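Long-range contacts in sugar ABC transporter (Sugar-binding protein) (PDB 4YO7), which binds myo-inositol and probably serves as the solute-binding component of a bacterial sugar ABC transporter: residues I173-L178 with V203-A208; F210-G215 with N236-L241. One frame throughout, in Å; residues are numbered along the deposited sequence.

How the contacts relate
Both contacts lie in the same lobe of the binding protein, their centres about 10 Å apart, and they follow one another in the chain: strand 200-207 of contact 1 leads into helix 212-224 of contact 2. Contact 1 joins an outermost strand to its neighbour in the four-stranded parallel sheet, and runs from buried residues to exposed ones. Contact 2 is more deeply buried and joins two helix starts beside the ligand. Regular backbone bonding dominates the first, side-chain amide, carboxylate and guanidinium groups the second. The two meet where the selenium of Met239 packs on the carbonyl oxygen of Asp175, 3.2 Å from SE to O.

Contact 1. Residues I173-L178 with V203-A208; sequences IMDGEL and VLQGTA
Gln205 sets CG opposite its backbone N (chi1 -176°) and stays extended beyond it, while Asp175 turns its carboxylate beside its own backbone N (chi1 -82°); the amide reaches along the sheet face to the acid of the neighbouring strand, two positions beyond Ile173, its register partner. Gln205 NE2 donates to Asp175 OD2 at 2.9 Å, nearly straight and close to the amide plane, arriving on the syn side of the carboxylate. The two flat groups are turned 60° against each other. Asp175 OD1 is held by Thr187 and Gln183, and Gln205 OE1 accepts from Lys191, so helix 181-195 ties down both polar ends. Beneath them strands 169-175 and 200-207 run parallel, in the register Ile173-Gln205, Met174-Gly206 and Asp175-Thr207. Of the four backbone bonds, Asp175 N to Gly206 O is shortest (2.8 Å). Gly206 N to Ile173 O is longest (3.2 Å), with Ile173 N to Leu204 O and Ala208 N to Asp175 O between. At the end of strand 200-207, Thr207 OG1 donates to Gly176 O, just past strand 169-175, at 2.7 Å from above the carbonyl plane. A water donates to the same hydroxyl and accepts from Leu178 N. Leu178 lies across the threonine, CD1 being 3.8 Å from Thr207 CG2. Replacing Asp175 with an alanine would probably strip Thr187 and Gln183 of a shared partner and leave the glutamine end held by Lys191 alone among the partners described. This is a right-handed beta-alpha-beta crossover, strand 169-175, helix 181-195, strand 200-207, as expected of the periplasmic binding protein fold. Its chemistry implies that the buried carboxylate, gripped at both oxygens, links the edge strand to the crossover helix, while the threonine hydroxyl ties the segment after strand 169-175 to that edge strand.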
loop_
_atom_site.group_PDB
_atom_site.type_symbol
_atom_site.label_atom_id
_atom_site.label_comp_id
_atom_site.label_asym_id
_atom_site.label_seq_id
_atom_site.Cartn_x
_atom_site.Cartn_y
_atom_site.Cartn_z
ATOM N N ILE A 173 -4.960 15.652 -7.603
ATOM C CA ILE A 173 -4.530 14.292 -7.296
ATOM C C ILE A 173 -3.113 14.291 -6.751
ATOM O O ILE A 173 -2.204 14.825 -7.396
ATOM C CB ILE A 173 -4.585 13.376 -8.548
ATOM C CG1 ILE A 173 -6.039 13.175 -8.989
ATOM C CG2 ILE A 173 -3.949 12.012 -8.259
ATOM C CD1 ILE A 173 -6.190 12.389 -10.276
HETATM N N MSE A 174 -2.931 13.702 -5.568
HETATM C CA MSE A 174 -1.595 13.472 -5.003
HETATM C C MSE A 174 -1.135 12.062 -5.323
HETATM O O MSE A 174 -1.614 11.081 -4.756
HETATM C CB MSE A 174 -1.564 13.699 -3.487
HETATM C CG MSE A 174 -1.898 15.102 -3.121
HETATM SE SE MSE A 174 -1.562 15.371 -1.202
HETATM C CE MSE A 174 -1.496 17.313 -1.234
ATOM N N ASP A 175 -0.206 11.988 -6.265
ATOM C CA ASP A 175 0.513 10.752 -6.565
ATOM C C ASP A 175 1.398 10.335 -5.413
ATOM O O ASP A 175 2.047 11.169 -4.740
ATOM C CB ASP A 175 1.408 10.884 -7.821
ATOM C CG ASP A 175 0.668 10.715 -9.132
ATOM O OD1 ASP A 175 -0.186 9.794 -9.286
ATOM O OD2 ASP A 175 0.999 11.493 -10.064
ATOM N N GLY A 176 1.445 9.035 -5.182
ATOM C CA GLY A 176 2.415 8.469 -4.277
ATOM C C GLY A 176 3.796 8.358 -4.922
ATOM O O GLY A 176 4.149 9.135 -5.841
ATOM N N GLU A 177 4.590 7.421 -4.422
ATOM C CA GLU A 177 5.954 7.243 -4.913
ATOM C C GLU A 177 5.934 6.836 -6.387
ATOM O O GLU A 177 5.355 5.811 -6.792
ATOM C CB GLU A 177 6.715 6.219 -4.051
ATOM C CG GLU A 177 6.947 6.762 -2.654
ATOM C CD GLU A 177 7.576 5.783 -1.685
ATOM O OE1 GLU A 177 8.484 5.023 -2.072
ATOM O OE2 GLU A 177 7.179 5.826 -0.505
ATOM N N LEU A 178 6.514 7.694 -7.212
ATOM C CA LEU A 178 6.339 7.568 -8.639
ATOM C C LEU A 178 6.952 6.285 -9.158
ATOM O O LEU A 178 8.128 5.945 -8.895
ATOM C CB LEU A 178 6.937 8.774 -9.391
ATOM C CG LEU A 178 6.171 10.089 -9.222
ATOM C CD1 LEU A 178 6.929 11.220 -9.957
ATOM C CD2 LEU A 178 4.721 10.048 -9.646
ATOM N N VAL A 203 -7.241 19.270 -12.193
ATOM C CA VAL A 203 -6.617 20.578 -12.374
ATOM C C VAL A 203 -5.179 20.630 -11.850
ATOM O O VAL A 203 -4.411 21.493 -12.264
ATOM C CB VAL A 203 -7.425 21.718 -11.693
ATOM C CG1 VAL A 203 -8.803 21.840 -12.347
ATOM C CG2 VAL A 203 -7.551 21.513 -10.182
ATOM N N LEU A 204 -4.826 19.705 -10.961
ATOM C CA LEU A 204 -3.488 19.636 -10.382
ATOM C C LEU A 204 -3.156 18.173 -10.183
ATOM O O LEU A 204 -4.025 17.382 -9.807
ATOM C CB LEU A 204 -3.405 20.372 -9.048
ATOM C CG LEU A 204 -3.557 21.886 -9.100
ATOM C CD1 LEU A 204 -3.876 22.422 -7.719
ATOM C CD2 LEU A 204 -2.318 22.562 -9.660
ATOM N N GLN A 205 -1.904 17.817 -10.440
ATOM C CA GLN A 205 -1.436 16.464 -10.181
ATOM C C GLN A 205 0.040 16.548 -9.858
ATOM O O GLN A 205 0.826 17.050 -10.656
ATOM C CB GLN A 205 -1.654 15.546 -11.375
ATOM C CG GLN A 205 -1.267 14.118 -11.074
ATOM C CD GLN A 205 -1.476 13.183 -12.245
ATOM O OE1 GLN A 205 -2.129 13.529 -13.240
ATOM N NE2 GLN A 205 -0.910 11.986 -12.141
ATOM N N GLY A 206 0.403 16.060 -8.682
ATOM C CA GLY A 206 1.775 16.064 -8.257
ATOM C C GLY A 206 2.025 14.960 -7.261
ATOM O O GLY A 206 1.083 14.435 -6.687
ATOM N N THR A 207 3.293 14.639 -7.033
ATOM C CA THR A 207 3.647 13.573 -6.089
ATOM C C THR A 207 4.082 14.117 -4.726
ATOM O O THR A 207 4.864 15.082 -4.614
ATOM C CB THR A 207 4.745 12.673 -6.657
ATOM O OG1 THR A 207 5.070 11.636 -5.725
ATOM C CG2 THR A 207 5.990 13.454 -6.971
ATOM N N ALA A 208 3.574 13.482 -3.680
ATOM C CA ALA A 208 4.050 13.749 -2.316
ATOM C C ALA A 208 4.571 12.454 -1.676
ATOM O O ALA A 208 4.675 12.335 -0.457
ATOM C CB ALA A 208 2.963 14.420 -1.463
HETATM O O HOH W 1 7.518 10.151 -5.866
#

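Contact 2. Residues F210-G215 with N236-L241; sequences FDRSEG and NDEMAL. With INS (1,2,3,4,5,6-hexahydroxy-cyclohexane), chain F.
Polar packing between two helix N-termini, beside the inositol pocket, joins the starts of helices 212-224 and 237-249. Arg212 grips Glu238 side-on: NE reaches OE1 at 2.9 Å from above the carboxylate plane, and NH2 meets the syn lone pair of OE2 at 2.8 Å in a nearly straight N-H...O bond. The guanidinium and carboxylate planes are 38° apart, and Leu241 CD1 lies over one guanidinium face. A water bridges Glu238 OE1 and Arg212 N. Toward the ligand, Asn236 ND2 donates both to Phe210 O (3.2 Å) and, almost straight, to INS O3 (2.9 Å). The CG of Asn236 sits between backbone N and carbonyl carbon (chi1 80°), which leaves OD1 to cap its own helix at Met239 N, 3.1 Å away. Phe210 CD1 lies 3.4 Å from Asn236 CG, the ring turned 50° from the amide, and one ring face carries inositol C3 above its centre. Met239 packs SE on Phe210 N and CE near the ring. Asp211 caps the other helix, OD2 accepting from Glu214 N through its anti lone pair. Asn236 is thus a pocket amide set by its second shell: the cap and the Phe210 carbonyl fix its rotation, ND2 donates to the inositol hydroxyl, and the salt bridge ties together the two helix starts behind it.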
loop_
_atom_site.group_PDB
_atom_site.type_symbol
_atom_site.label_atom_id
_atom_site.label_comp_id
_atom_site.label_asym_id
_atom_site.label_seq_id
_atom_site.Cartn_x
_atom_site.Cartn_y
_atom_site.Cartn_z
ATOM N N PHE A 210 4.095 9.398 -0.898
ATOM C CA PHE A 210 3.412 8.647 0.168
ATOM C C PHE A 210 3.681 9.197 1.561
ATOM O O PHE A 210 3.419 8.498 2.563
ATOM C CB PHE A 210 3.785 7.163 0.124
ATOM C CG PHE A 210 3.080 6.359 -0.947
ATOM C CD1 PHE A 210 1.732 6.554 -1.252
ATOM C CD2 PHE A 210 3.766 5.368 -1.615
ATOM C CE1 PHE A 210 1.099 5.777 -2.184
ATOM C CE2 PHE A 210 3.131 4.602 -2.561
ATOM C CZ PHE A 210 1.792 4.819 -2.853
ATOM N N ASP A 211 4.138 10.455 1.640
ATOM C CA ASP A 211 4.645 11.043 2.881
ATOM C C ASP A 211 3.772 12.196 3.416
ATOM O O ASP A 211 3.306 13.048 2.650
ATOM C CB ASP A 211 6.084 11.529 2.642
ATOM C CG ASP A 211 6.730 12.063 3.887
ATOM O OD1 ASP A 211 7.173 11.239 4.705
ATOM O OD2 ASP A 211 6.793 13.294 4.048
ATOM N N ARG A 212 3.512 12.194 4.719
ATOM C CA ARG A 212 2.689 13.240 5.346
ATOM C C ARG A 212 3.284 14.631 5.235
ATOM O O ARG A 212 2.596 15.578 4.865
ATOM C CB ARG A 212 2.452 12.921 6.824
ATOM C CG ARG A 212 1.359 13.756 7.472
ATOM C CD ARG A 212 1.213 13.436 8.949
ATOM N NE ARG A 212 0.836 12.051 9.170
ATOM C CZ ARG A 212 0.281 11.597 10.282
ATOM N NH1 ARG A 212 0.039 12.433 11.281
ATOM N NH2 ARG A 212 -0.040 10.311 10.390
ATOM N N SER A 213 4.562 14.778 5.561
ATOM C CA SER A 213 5.149 16.110 5.538
ATOM C C SER A 213 5.225 16.628 4.092
ATOM O O SER A 213 5.014 17.820 3.842
ATOM C CB SER A 213 6.537 16.101 6.214
ATOM O OG SER A 213 7.396 15.198 5.544
ATOM N N GLU A 214 5.502 15.745 3.133
ATOM C CA GLU A 214 5.512 16.156 1.720
ATOM C C GLU A 214 4.100 16.518 1.241
ATOM O O GLU A 214 3.917 17.444 0.445
ATOM C CB GLU A 214 6.098 15.065 0.799
ATOM C CG GLU A 214 7.609 15.018 0.707
ATOM C CD GLU A 214 8.197 16.342 0.257
ATOM O OE1 GLU A 214 8.045 16.714 -0.929
ATOM O OE2 GLU A 214 8.776 17.031 1.107
ATOM N N GLY A 215 3.094 15.773 1.703
ATOM C CA GLY A 215 1.714 16.116 1.417
ATOM C C GLY A 215 1.366 17.512 1.912
ATOM O O GLY A 215 0.678 18.259 1.223
ATOM N N ASN A 236 -2.520 7.798 -0.841
ATOM C CA ASN A 236 -2.606 7.168 0.472
ATOM C C ASN A 236 -2.998 8.133 1.566
ATOM O O ASN A 236 -3.067 9.348 1.370
ATOM C CB ASN A 236 -1.287 6.441 0.847
ATOM C CG ASN A 236 -0.182 7.357 1.382
ATOM O OD1 ASN A 236 -0.169 8.570 1.178
ATOM N ND2 ASN A 236 0.793 6.732 2.060
ATOM N N ASP A 237 -3.277 7.565 2.723
ATOM C CA ASP A 237 -3.760 8.349 3.848
ATOM C C ASP A 237 -2.727 9.323 4.388
ATOM O O ASP A 237 -3.091 10.435 4.789
ATOM C CB ASP A 237 -4.217 7.428 5.000
ATOM C CG ASP A 237 -5.552 6.756 4.737
ATOM O OD1 ASP A 237 -6.373 7.299 3.953
ATOM O OD2 ASP A 237 -5.811 5.689 5.352
ATOM N N GLU A 238 -1.453 8.937 4.405
ATOM C CA GLU A 238 -0.442 9.843 4.944
ATOM C C GLU A 238 -0.436 11.168 4.184
ATOM O O GLU A 238 -0.395 12.234 4.795
ATOM C CB GLU A 238 0.947 9.210 4.913
ATOM C CG GLU A 238 1.169 8.215 6.024
ATOM C CD GLU A 238 1.051 8.862 7.425
ATOM O OE1 GLU A 238 1.911 9.691 7.765
ATOM O OE2 GLU A 238 0.094 8.551 8.177
HETATM N N MSE A 239 -0.491 11.118 2.856
HETATM C CA MSE A 239 -0.497 12.372 2.093
HETATM C C MSE A 239 -1.754 13.189 2.358
HETATM O O MSE A 239 -1.677 14.421 2.501
HETATM C CB MSE A 239 -0.334 12.105 0.598
HETATM C CG MSE A 239 1.063 11.609 0.290
HETATM SE SE MSE A 239 1.335 11.304 -1.610
HETATM C CE MSE A 239 -0.069 10.018 -1.981
ATOM N N ALA A 240 -2.896 12.508 2.454
ATOM C CA ALA A 240 -4.166 13.176 2.737
ATOM C C ALA A 240 -4.109 13.875 4.078
ATOM O O ALA A 240 -4.587 14.993 4.213
ATOM C CB ALA A 240 -5.317 12.183 2.694
ATOM N N LEU A 241 -3.483 13.233 5.060
ATOM C CA LEU A 241 -3.360 13.820 6.397
ATOM C C LEU A 241 -2.465 15.058 6.369
ATOM O O LEU A 241 -2.708 16.046 7.077
ATOM C CB LEU A 241 -2.815 12.781 7.379
ATOM C CG LEU A 241 -3.792 11.640 7.697
ATOM C CD1 LEU A 241 -3.127 10.573 8.569
ATOM C CD2 LEU A 241 -5.088 12.109 8.370
HETATM C C1 INS F . 3.144 1.759 0.676
HETATM C C2 INS F . 2.487 2.636 1.736
HETATM C C3 INS F . 1.080 3.007 1.265
HETATM C C4 INS F . 0.224 1.757 1.030
HETATM C C5 INS F . 0.923 0.853 -0.007
HETATM C C6 INS F . 2.324 0.497 0.468
HETATM O O1 INS F . 4.479 1.364 1.098
HETATM O O2 INS F . 2.406 1.877 2.940
HETATM O O3 INS F . 0.502 3.846 2.308
HETATM O O4 INS F . -1.049 2.136 0.486
HETATM O O5 INS F . 0.165 -0.364 -0.124
HETATM O O6 INS F . 2.971 -0.306 -0.595
HETATM O O HOH W 2 4.253 9.947 6.485
#